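Local coordinates for mandelate racemase/muconate lactonizing enzyme family protein (Sorangium cellulosum, PDB 3S5S) that belongs to the enolase superfamily, pairing an N-terminal alpha+beta domain with a barrel domain of alternating strands and helices, at residues A82-L92 and R104-L115; A251-V259 and D282-L292. All coordinates share one frame; numbering follows the deposited sequence. Where two conformers were deposited one is given.

Interaction 1 (A82-L92 and R104-L115); sequences ARAWRAVARAL and RCAIETAILDAL. With SO4 (sulfate ion), chain C.
Trp85 and Leu112 meet where two helices of the N-terminal alpha+beta domain pack as an antiparallel pair, their short axes 170° apart in direction and 10.3 Å at closest approach. The central aromatic contact is a CH-pi interaction: Leu112 CD2 sits 3.6 Å from the centroid of the Trp85 five-membered ring, nearly on its normal. With CG between the backbone N and the carbonyl carbon (chi1 63°), the indole lies against Leu112 and turns its other face to Arg86 CG; NE1 donates to Ala125 O of the second subunit, which would help fix the ring's rotation.

Apolar contacts extend in both directions from there. Val88 and Ile111 meet tip to tip, CG1 to CD1 at 3.6 Å, while Ile111 CG2 turns to the CB atoms of Ala82 and Trp85. Farther along, Leu92 and Arg104 run past each other in opposite senses, and the Arg104 guanidinium goes on to Glu279 and Gly99 O.

A buried carboxylate lies within the interface: Glu108 OE2 comes to 3.3 Å from Ala89 CB, while its OE1 accepts from Ala278 N. At the margin, a sulfate ion, probably from the crystallisation liquor, takes two weak bonds from Arg86 NH2, and its O3 lies at the Trp85 ring edge, 3.5 Å from CZ2.

Interaction 2 (A251-V259 and D282-L292); sequences ASAEDVLRV and DIAAVARAAGL
Val256 and Ile283 touch between two neighbouring helices of the barrel domain, which run almost parallel, 14° apart in direction, with their short axes 8.8 Å apart at closest approach. This is the side-by-side arrangement of successive outer helices in a beta/alpha barrel. The branches of Val256 divide the work. With CG1 anti to the backbone N (chi1 178°), that methyl slides past Val286 and lies 3.8 Å from Leu292 CD1, while CG2 turns the other way to meet Ile283 CG2 at 3.6 Å, the two side chains crossing at about a right angle.

Ile283 in turn has CG1 anti to its own carbonyl carbon (chi1 -71°), which lays that branch against the start of the facing helix, 3.5 Å from Ala253 N. Val286 works mainly through CG1, which faces Val256 CG1 and also comes within 4.0 Å of Leu257 CD2, whose side chain it crosses nearly perpendicularly. Leu292, brought back by the Schellman motif at Gly291, touches both Val256 CG1 and Val259 CG1 with CD1.

The helix beginning at Ala253 is held by a capping box, in which Asp255 N donates to Ser252 OG at 3.2 Å. Asp255 OD2 receives Ala251 N on its anti lone pair and Ser252 N from above the carboxylate plane, and it also pairs with Arg227. These capping bonds all lie within 251-259, and what meets across the pair is chiefly methyl and methylene groups, so the two helices cohere by the fit of aliphatic side chains.

Read from the N terminus, interaction 1 comes first: the chain leaves 82-92, turns through a short connection and returns antiparallel in 104-115, closing a helical hairpin inside the N-terminal domain. Interaction 2 opens only later, so the two are in series and neither nest nor cross. There the chain passes from helix 253-261 through strand 267-270 to helix 272-289, one helix-strand-helix step of the barrel. The contacts do not touch, their centres being 22 Å apart, yet helix 272-289 joins them, since its earlier residues Ile277 and Leu281 pack on Leu112 and Trp85. Both contacts reach the second subunit; Trp85, bonded to its Ala125 O, brings domain and dimer interfaces together at interaction 1.

Interaction 1 (A82-L92 and R104-L115)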
loop_
_atom_site.group_PDB
_atom_site.type_symbol
_atom_site.label_atom_id
_atom_site.label_comp_id
_atom_site.label_asym_id
_atom_site.label_seq_id
_atom_site.Cartn_x
_atom_site.Cartn_y
_atom_site.Cartn_z
ATOM N N ALA A 82 4.500 17.893 -5.258
ATOM C CA ALA A 82 5.095 16.790 -4.527
ATOM C C ALA A 82 4.100 16.081 -3.599
ATOM O O ALA A 82 4.301 14.904 -3.248
ATOM C CB ALA A 82 6.311 17.276 -3.729
ATOM N N ARG A 83 3.064 16.796 -3.166
ATOM C CA ARG A 83 1.989 16.197 -2.391
ATOM C C ARG A 83 1.288 15.101 -3.199
ATOM O O ARG A 83 0.709 14.176 -2.618
ATOM C CB ARG A 83 0.988 17.242 -1.902
ATOM C CG ARG A 83 1.597 18.320 -0.971
ATOM C CD ARG A 83 0.596 19.395 -0.594
ATOM N NE ARG A 83 0.082 20.062 -1.780
ATOM C CZ ARG A 83 -0.922 20.927 -1.778
ATOM N NH1 ARG A 83 -1.546 21.239 -0.636
ATOM N NH2 ARG A 83 -1.329 21.453 -2.933
ATOM N N ALA A 84 1.373 15.175 -4.526
ATOM C CA ALA A 84 0.716 14.193 -5.415
ATOM C C ALA A 84 1.675 13.071 -5.872
ATOM O O ALA A 84 1.634 12.618 -7.021
ATOM C CB ALA A 84 0.062 14.907 -6.630
ATOM N N TRP A 85 2.515 12.603 -4.960
ATOM C CA TRP A 85 3.535 11.617 -5.307
ATOM C C TRP A 85 2.976 10.360 -5.991
ATOM O O TRP A 85 3.630 9.814 -6.890
ATOM C CB TRP A 85 4.427 11.273 -4.098
ATOM C CG TRP A 85 3.692 10.631 -2.954
ATOM C CD1 TRP A 85 2.949 11.266 -1.954
ATOM C CD2 TRP A 85 3.620 9.227 -2.672
ATOM N NE1 TRP A 85 2.451 10.345 -1.087
ATOM C CE2 TRP A 85 2.833 9.084 -1.497
ATOM C CE3 TRP A 85 4.168 8.079 -3.282
ATOM C CZ2 TRP A 85 2.584 7.840 -0.913
ATOM C CZ3 TRP A 85 3.905 6.827 -2.709
ATOM C CH2 TRP A 85 3.091 6.726 -1.539
ATOM N N ARG A 86 1.776 9.906 -5.622
ATOM C CA ARG A 86 1.249 8.724 -6.322
ATOM C C ARG A 86 0.775 8.987 -7.726
ATOM O O ARG A 86 0.702 8.053 -8.520
ATOM C CB ARG A 86 0.127 8.014 -5.599
ATOM C CG ARG A 86 0.602 7.071 -4.597
ATOM C CD ARG A 86 -0.513 6.189 -4.120
ATOM N NE ARG A 86 -0.350 5.984 -2.689
ATOM C CZ ARG A 86 0.192 4.926 -2.097
ATOM N NH1 ARG A 86 0.589 3.875 -2.800
ATOM N NH2 ARG A 86 0.279 4.937 -0.773
ATOM N N ALA A 87 0.368 10.229 -8.011
ATOM C CA ALA A 87 -0.078 10.599 -9.352
ATOM C C ALA A 87 1.153 10.663 -10.240
ATOM O O ALA A 87 1.096 10.256 -11.384
ATOM C CB ALA A 87 -0.743 11.938 -9.322
ATOM N N VAL A 88 2.239 11.218 -9.698
ATOM C CA VAL A 88 3.510 11.289 -10.369
ATOM C C VAL A 88 4.044 9.896 -10.729
ATOM O O VAL A 88 4.413 9.677 -11.888
ATOM C CB VAL A 88 4.544 12.144 -9.582
ATOM C CG1 VAL A 88 5.847 12.178 -10.284
ATOM C CG2 VAL A 88 4.031 13.599 -9.474
ATOM N N ALA A 89 4.034 8.966 -9.783
ATOM C CA ALA A 89 4.463 7.569 -10.027
ATOM C C ALA A 89 3.580 6.848 -11.008
ATOM O O ALA A 89 4.060 6.022 -11.782
ATOM C CB ALA A 89 4.493 6.756 -8.728
ATOM N N ARG A 90 2.280 7.116 -10.949
ATOM C CA ARG A 90 1.358 6.532 -11.888
ATOM C C ARG A 90 1.687 7.071 -13.292
ATOM O O ARG A 90 1.743 6.303 -14.255
ATOM C CB ARG A 90 -0.079 6.863 -11.483
ATOM C CG ARG A 90 -1.159 6.238 -12.372
ATOM C CD ARG A 90 -2.563 6.352 -11.751
ATOM N NE ARG A 90 -2.787 5.480 -10.576
ATOM C CZ ARG A 90 -2.828 5.900 -9.300
ATOM N NH1 ARG A 90 -2.654 7.190 -9.024
ATOM N NH2 ARG A 90 -3.028 5.033 -8.285
ATOM N N ALA A 91 1.952 8.376 -13.393
ATOM C CA ALA A 91 2.246 8.996 -14.679
ATOM C C ALA A 91 3.625 8.593 -15.208
ATOM O O ALA A 91 3.780 8.449 -16.374
ATOM C CB ALA A 91 2.084 10.537 -14.625
ATOM N N LEU A 92 4.622 8.407 -14.367
ATOM C CA LEU A 92 5.894 7.863 -14.865
ATOM C C LEU A 92 5.685 6.430 -15.362
ATOM O O LEU A 92 6.113 6.082 -16.446
ATOM C CB LEU A 92 7.012 7.892 -13.815
ATOM C CG LEU A 92 7.311 9.195 -13.085
ATOM C CD1 LEU A 92 8.047 8.868 -11.771
ATOM C CD2 LEU A 92 8.078 10.229 -13.942
ATOM N N ARG A 104 12.701 5.703 -12.371
ATOM C CA ARG A 104 11.444 6.009 -11.687
ATOM C C ARG A 104 11.573 5.963 -10.195
ATOM O O ARG A 104 10.933 6.721 -9.479
ATOM C CB ARG A 104 10.322 5.095 -12.172
ATOM C CG ARG A 104 9.845 5.524 -13.566
ATOM C CD ARG A 104 8.642 4.774 -13.991
ATOM N NE ARG A 104 8.852 3.337 -14.093
ATOM C CZ ARG A 104 8.233 2.415 -13.347
ATOM N NH1 ARG A 104 8.494 1.147 -13.567
ATOM N NH2 ARG A 104 7.347 2.736 -12.405
ATOM N N CYS A 105 12.465 5.109 -9.727
ATOM C CA CYS A 105 12.684 4.977 -8.300
ATOM C C CYS A 105 13.440 6.216 -7.822
ATOM O O CYS A 105 13.051 6.810 -6.828
ATOM C CB CYS A 105 13.402 3.658 -7.971
ATOM S SG CYS A 105 13.999 3.509 -6.244
ATOM N N ALA A 106 14.473 6.630 -8.551
ATOM C CA ALA A 106 15.218 7.832 -8.260
ATOM C C ALA A 106 14.311 9.045 -8.056
ATOM O O ALA A 106 14.485 9.808 -7.083
ATOM C CB ALA A 106 16.188 8.111 -9.392
ATOM N N ILE A 107 13.346 9.199 -8.974
ATOM C CA ILE A 107 12.462 10.334 -9.007
ATOM C C ILE A 107 11.488 10.281 -7.839
ATOM O O ILE A 107 11.403 11.229 -7.065
ATOM C CB ILE A 107 11.713 10.426 -10.364
ATOM C CG1 ILE A 107 12.704 10.809 -11.485
ATOM C CG2 ILE A 107 10.616 11.389 -10.256
ATOM C CD1 ILE A 107 12.208 10.726 -12.924
ATOM N N GLU A 108 10.769 9.175 -7.693
ATOM C CA GLU A 108 9.849 9.020 -6.557
ATOM C C GLU A 108 10.596 9.096 -5.229
ATOM O O GLU A 108 10.097 9.642 -4.245
ATOM C CB GLU A 108 9.214 7.640 -6.582
ATOM C CG GLU A 108 8.283 7.356 -7.689
ATOM C CD GLU A 108 7.633 6.026 -7.450
ATOM O OE1 GLU A 108 7.385 5.677 -6.259
ATOM O OE2 GLU A 108 7.392 5.314 -8.426
ATOM N N THR A 109 11.789 8.541 -5.185
ATOM C CA THR A 109 12.564 8.694 -3.952
ATOM C C THR A 109 12.894 10.166 -3.614
ATOM O O THR A 109 12.718 10.566 -2.496
ATOM C CB THR A 109 13.822 7.821 -3.944
ATOM O OG1 THR A 109 13.391 6.461 -4.055
ATOM C CG2 THR A 109 14.616 8.047 -2.653
ATOM N N ALA A 110 13.333 10.939 -4.589
ATOM C CA ALA A 110 13.646 12.371 -4.433
ATOM C C ALA A 110 12.394 13.195 -4.057
ATOM O O ALA A 110 12.452 14.087 -3.198
ATOM C CB ALA A 110 14.274 12.898 -5.705
ATOM N N ILE A 111 11.273 12.919 -4.694
ATOM C CA ILE A 111 10.013 13.566 -4.320
ATOM C C ILE A 111 9.615 13.259 -2.849
ATOM O O ILE A 111 9.422 14.189 -2.044
ATOM C CB ILE A 111 8.875 13.163 -5.273
ATOM C CG1 ILE A 111 9.170 13.696 -6.672
ATOM C CG2 ILE A 111 7.465 13.640 -4.753
ATOM C CD1 ILE A 111 8.103 13.224 -7.727
ATOM N N LEU A 112 9.522 11.973 -2.496
ATOM C CA LEU A 112 9.166 11.614 -1.106
ATOM C C LEU A 112 10.153 12.188 -0.112
ATOM O O LEU A 112 9.780 12.639 0.970
ATOM C CB LEU A 112 9.026 10.108 -0.915
ATOM C CG LEU A 112 7.735 9.474 -1.450
ATOM C CD1 LEU A 112 7.666 8.019 -1.049
ATOM C CD2 LEU A 112 6.530 10.166 -0.848
ATOM N N ASP A 113 11.424 12.170 -0.483
ATOM C CA ASP A 113 12.464 12.740 0.382
ATOM C C ASP A 113 12.150 14.232 0.633
ATOM O O ASP A 113 12.129 14.672 1.796
ATOM C CB ASP A 113 13.856 12.554 -0.233
ATOM C CG ASP A 113 14.958 13.111 0.649
ATOM O OD1 ASP A 113 14.940 12.890 1.912
ATOM O OD2 ASP A 113 15.862 13.774 0.050
ATOM N N ALA A 114 11.820 14.970 -0.428
ATOM C CA ALA A 114 11.537 16.404 -0.273
ATOM C C ALA A 114 10.238 16.597 0.484
ATOM O O ALA A 114 10.144 17.420 1.397
ATOM C CB ALA A 114 11.491 17.194 -1.691
ATOM N N LEU A 115 9.213 15.868 0.073
ATOM C CA LEU A 115 7.928 15.967 0.784
ATOM C C LEU A 115 8.086 15.786 2.323
ATOM O O LEU A 115 7.563 16.558 3.101
ATOM C CB LEU A 115 6.920 14.982 0.218
ATOM C CG LEU A 115 5.494 15.216 0.764
ATOM C CD1 LEU A 115 4.831 16.519 0.193
ATOM C CD2 LEU A 115 4.589 13.951 0.528
HETATM S S SO4 C . 1.217 5.314 2.779
HETATM O O1 SO4 C . 0.951 3.977 2.149
HETATM O O2 SO4 C . 2.594 5.346 3.408
HETATM O O3 SO4 C . 0.924 6.428 1.835
HETATM O O4 SO4 C . 0.208 5.462 3.830
#

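Interaction 2 (A251-V259 and D282-L292)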
loop_
_atom_site.group_PDB
_atom_site.type_symbol
_atom_site.label_atom_id
_atom_site.label_comp_id
_atom_site.label_asym_id
_atom_site.label_seq_id
_atom_site.Cartn_x
_atom_site.Cartn_y
_atom_site.Cartn_z
ATOM N N ALA A 251 8.519 -8.601 -10.240
ATOM C CA ALA A 251 8.806 -7.211 -10.584
ATOM C C ALA A 251 7.556 -6.338 -10.458
ATOM O O ALA A 251 7.673 -5.094 -10.400
ATOM C CB ALA A 251 9.409 -7.114 -12.003
ATOM N N SER A 252 6.370 -6.975 -10.442
ATOM C CA SER A 252 5.128 -6.253 -10.145
ATOM C C SER A 252 4.262 -6.994 -9.137
ATOM O O SER A 252 4.411 -8.205 -8.948
ATOM C CB SER A 252 4.327 -6.010 -11.422
ATOM O OG SER A 252 3.946 -7.227 -12.031
ATOM N N ALA A 253 3.329 -6.265 -8.533
ATOM C CA ALA A 253 2.386 -6.830 -7.570
ATOM C C ALA A 253 1.623 -7.927 -8.210
ATOM O O ALA A 253 1.333 -8.946 -7.572
ATOM C CB ALA A 253 1.433 -5.777 -7.072
ATOM N N GLU A 254 1.318 -7.720 -9.478
ATOM C CA GLU A 254 0.799 -8.747 -10.339
ATOM C C GLU A 254 1.653 -10.001 -10.420
ATOM O O GLU A 254 1.112 -11.086 -10.369
ATOM C CB GLU A 254 0.688 -8.191 -11.748
ATOM C CG GLU A 254 -0.681 -7.900 -12.256
ATOM C CD GLU A 254 -0.681 -7.909 -13.787
ATOM O OE1 GLU A 254 -1.089 -8.942 -14.390
ATOM O OE2 GLU A 254 -0.225 -6.886 -14.384
ATOM N N ASP A 255 2.971 -9.868 -10.597
ATOM C CA ASP A 255 3.826 -11.061 -10.626
ATOM C C ASP A 255 3.687 -11.778 -9.281
ATOM O O ASP A 255 3.646 -13.010 -9.243
ATOM C CB ASP A 255 5.337 -10.756 -10.786
ATOM C CG ASP A 255 5.704 -10.042 -12.080
ATOM O OD1 ASP A 255 5.046 -10.251 -13.131
ATOM O OD2 ASP A 255 6.694 -9.250 -12.016
ATOM N N VAL A 256 3.658 -11.000 -8.191
ATOM C CA VAL A 256 3.562 -11.553 -6.824
ATOM C C VAL A 256 2.290 -12.367 -6.607
ATOM O O VAL A 256 2.356 -13.519 -6.198
ATOM C CB VAL A 256 3.728 -10.460 -5.751
ATOM C CG1 VAL A 256 3.572 -11.031 -4.355
ATOM C CG2 VAL A 256 5.084 -9.800 -5.905
ATOM N N LEU A 257 1.133 -11.816 -6.943
ATOM C CA LEU A 257 -0.062 -12.647 -7.012
ATOM C C LEU A 257 0.136 -13.952 -7.760
ATOM O O LEU A 257 -0.420 -15.002 -7.381
ATOM C CB LEU A 257 -1.193 -11.910 -7.696
ATOM C CG LEU A 257 -2.276 -11.222 -6.883
ATOM C CD1 LEU A 257 -3.470 -11.120 -7.788
ATOM C CD2 LEU A 257 -2.621 -12.045 -5.664
ATOM N N ARG A 258 0.875 -13.897 -8.865
ATOM C CA ARG A 258 1.015 -15.121 -9.689
ATOM C C ARG A 258 1.982 -16.072 -8.991
ATOM O O ARG A 258 1.711 -17.256 -8.875
ATOM C CB ARG A 258 1.483 -14.810 -11.113
ATOM C CG ARG A 258 2.075 -16.004 -11.815
ATOM C CD ARG A 258 1.813 -16.015 -13.318
ATOM N NE ARG A 258 2.623 -15.038 -14.040
ATOM C CZ ARG A 258 3.337 -15.303 -15.136
ATOM N NH1 ARG A 258 3.356 -16.539 -15.665
ATOM N NH2 ARG A 258 4.037 -14.316 -15.702
ATOM N N VAL A 259 3.101 -15.532 -8.526
ATOM C CA VAL A 259 4.079 -16.286 -7.739
ATOM C C VAL A 259 3.406 -17.005 -6.564
ATOM O O VAL A 259 3.734 -18.157 -6.301
ATOM C CB VAL A 259 5.259 -15.381 -7.266
ATOM C CG1 VAL A 259 5.817 -15.801 -5.898
ATOM C CG2 VAL A 259 6.354 -15.387 -8.289
ATOM N N ASP A 282 2.788 -1.767 -2.908
ATOM C CA ASP A 282 1.706 -2.677 -3.314
ATOM C C ASP A 282 2.186 -4.125 -3.198
ATOM O O ASP A 282 1.450 -4.983 -2.674
ATOM C CB ASP A 282 1.178 -2.342 -4.728
ATOM C CG ASP A 282 0.280 -1.059 -4.758
ATOM O OD1 ASP A 282 -0.121 -0.581 -3.666
ATOM O OD2 ASP A 282 -0.042 -0.498 -5.861
ATOM N N ILE A 283 3.412 -4.402 -3.648
ATOM C CA ILE A 283 3.992 -5.735 -3.575
ATOM C C ILE A 283 4.109 -6.238 -2.131
ATOM O O ILE A 283 3.771 -7.357 -1.851
ATOM C CB ILE A 283 5.419 -5.777 -4.220
ATOM C CG1 ILE A 283 5.365 -5.648 -5.725
ATOM C CG2 ILE A 283 6.194 -7.036 -3.842
ATOM C CD1 ILE A 283 6.741 -5.187 -6.229
ATOM N N ALA A 284 4.645 -5.434 -1.232
ATOM C CA ALA A 284 4.650 -5.797 0.190
ATOM C C ALA A 284 3.249 -6.219 0.696
ATOM O O ALA A 284 3.095 -7.237 1.375
ATOM C CB ALA A 284 5.168 -4.634 1.000
ATOM N N ALA A 285 2.219 -5.453 0.360
ATOM C CA ALA A 285 0.869 -5.764 0.869
ATOM C C ALA A 285 0.331 -7.024 0.249
ATOM O O ALA A 285 -0.301 -7.816 0.936
ATOM C CB ALA A 285 -0.117 -4.610 0.609
ATOM N N VAL A 286 0.548 -7.209 -1.059
ATOM C CA VAL A 286 0.078 -8.417 -1.729
ATOM C C VAL A 286 0.854 -9.585 -1.156
ATOM O O VAL A 286 0.270 -10.665 -0.922
ATOM C CB VAL A 286 0.244 -8.334 -3.273
ATOM C CG1 VAL A 286 0.054 -9.675 -3.941
ATOM C CG2 VAL A 286 -0.756 -7.353 -3.838
ATOM N N ALA A 287 2.135 -9.368 -0.860
ATOM C CA ALA A 287 2.956 -10.472 -0.386
ATOM C C ALA A 287 2.551 -10.947 1.021
ATOM O O ALA A 287 2.448 -12.132 1.247
ATOM C CB ALA A 287 4.421 -10.139 -0.474
ATOM N N ARG A 288 2.314 -10.037 1.964
ATOM C CA ARG A 288 1.818 -10.482 3.268
ATOM C C ARG A 288 0.409 -11.055 3.133
ATOM O O ARG A 288 0.080 -12.061 3.766
ATOM C CB ARG A 288 1.860 -9.390 4.346
ATOM C CG ARG A 288 0.936 -9.717 5.542
ATOM C CD ARG A 288 1.556 -9.444 6.898
ATOM N NE ARG A 288 1.415 -10.569 7.842
ATOM C CZ ARG A 288 1.849 -10.529 9.107
ATOM N NH1 ARG A 288 2.432 -9.423 9.555
ATOM N NH2 ARG A 288 1.702 -11.579 9.924
ATOM N N ALA A 289 -0.424 -10.435 2.299
ATOM C CA ALA A 289 -1.760 -11.010 2.048
ATOM C C ALA A 289 -1.617 -12.440 1.538
ATOM O O ALA A 289 -2.233 -13.332 2.057
ATOM C CB ALA A 289 -2.577 -10.172 1.078
ATOM N N ALA A 290 -0.768 -12.660 0.553
ATOM C CA ALA A 290 -0.679 -13.996 -0.019
ATOM C C ALA A 290 0.114 -14.986 0.825
ATOM O O ALA A 290 0.279 -16.129 0.407
ATOM C CB ALA A 290 -0.198 -13.961 -1.454
ATOM N N GLY A 291 0.583 -14.582 2.007
ATOM C CA GLY A 291 1.305 -15.530 2.876
ATOM C C GLY A 291 2.798 -15.710 2.530
ATOM O O GLY A 291 3.476 -16.594 3.075
ATOM N N LEU A 292 3.316 -14.877 1.636
ATOM C CA LEU A 292 4.709 -14.932 1.271
ATOM C C LEU A 292 5.569 -14.190 2.306
ATOM O O LEU A 292 5.168 -13.151 2.822
ATOM C CB LEU A 292 4.916 -14.302 -0.117
ATOM C CG LEU A 292 4.172 -14.971 -1.288
ATOM C CD1 LEU A 292 4.487 -14.235 -2.549
ATOM C CD2 LEU A 292 4.535 -16.466 -1.465
#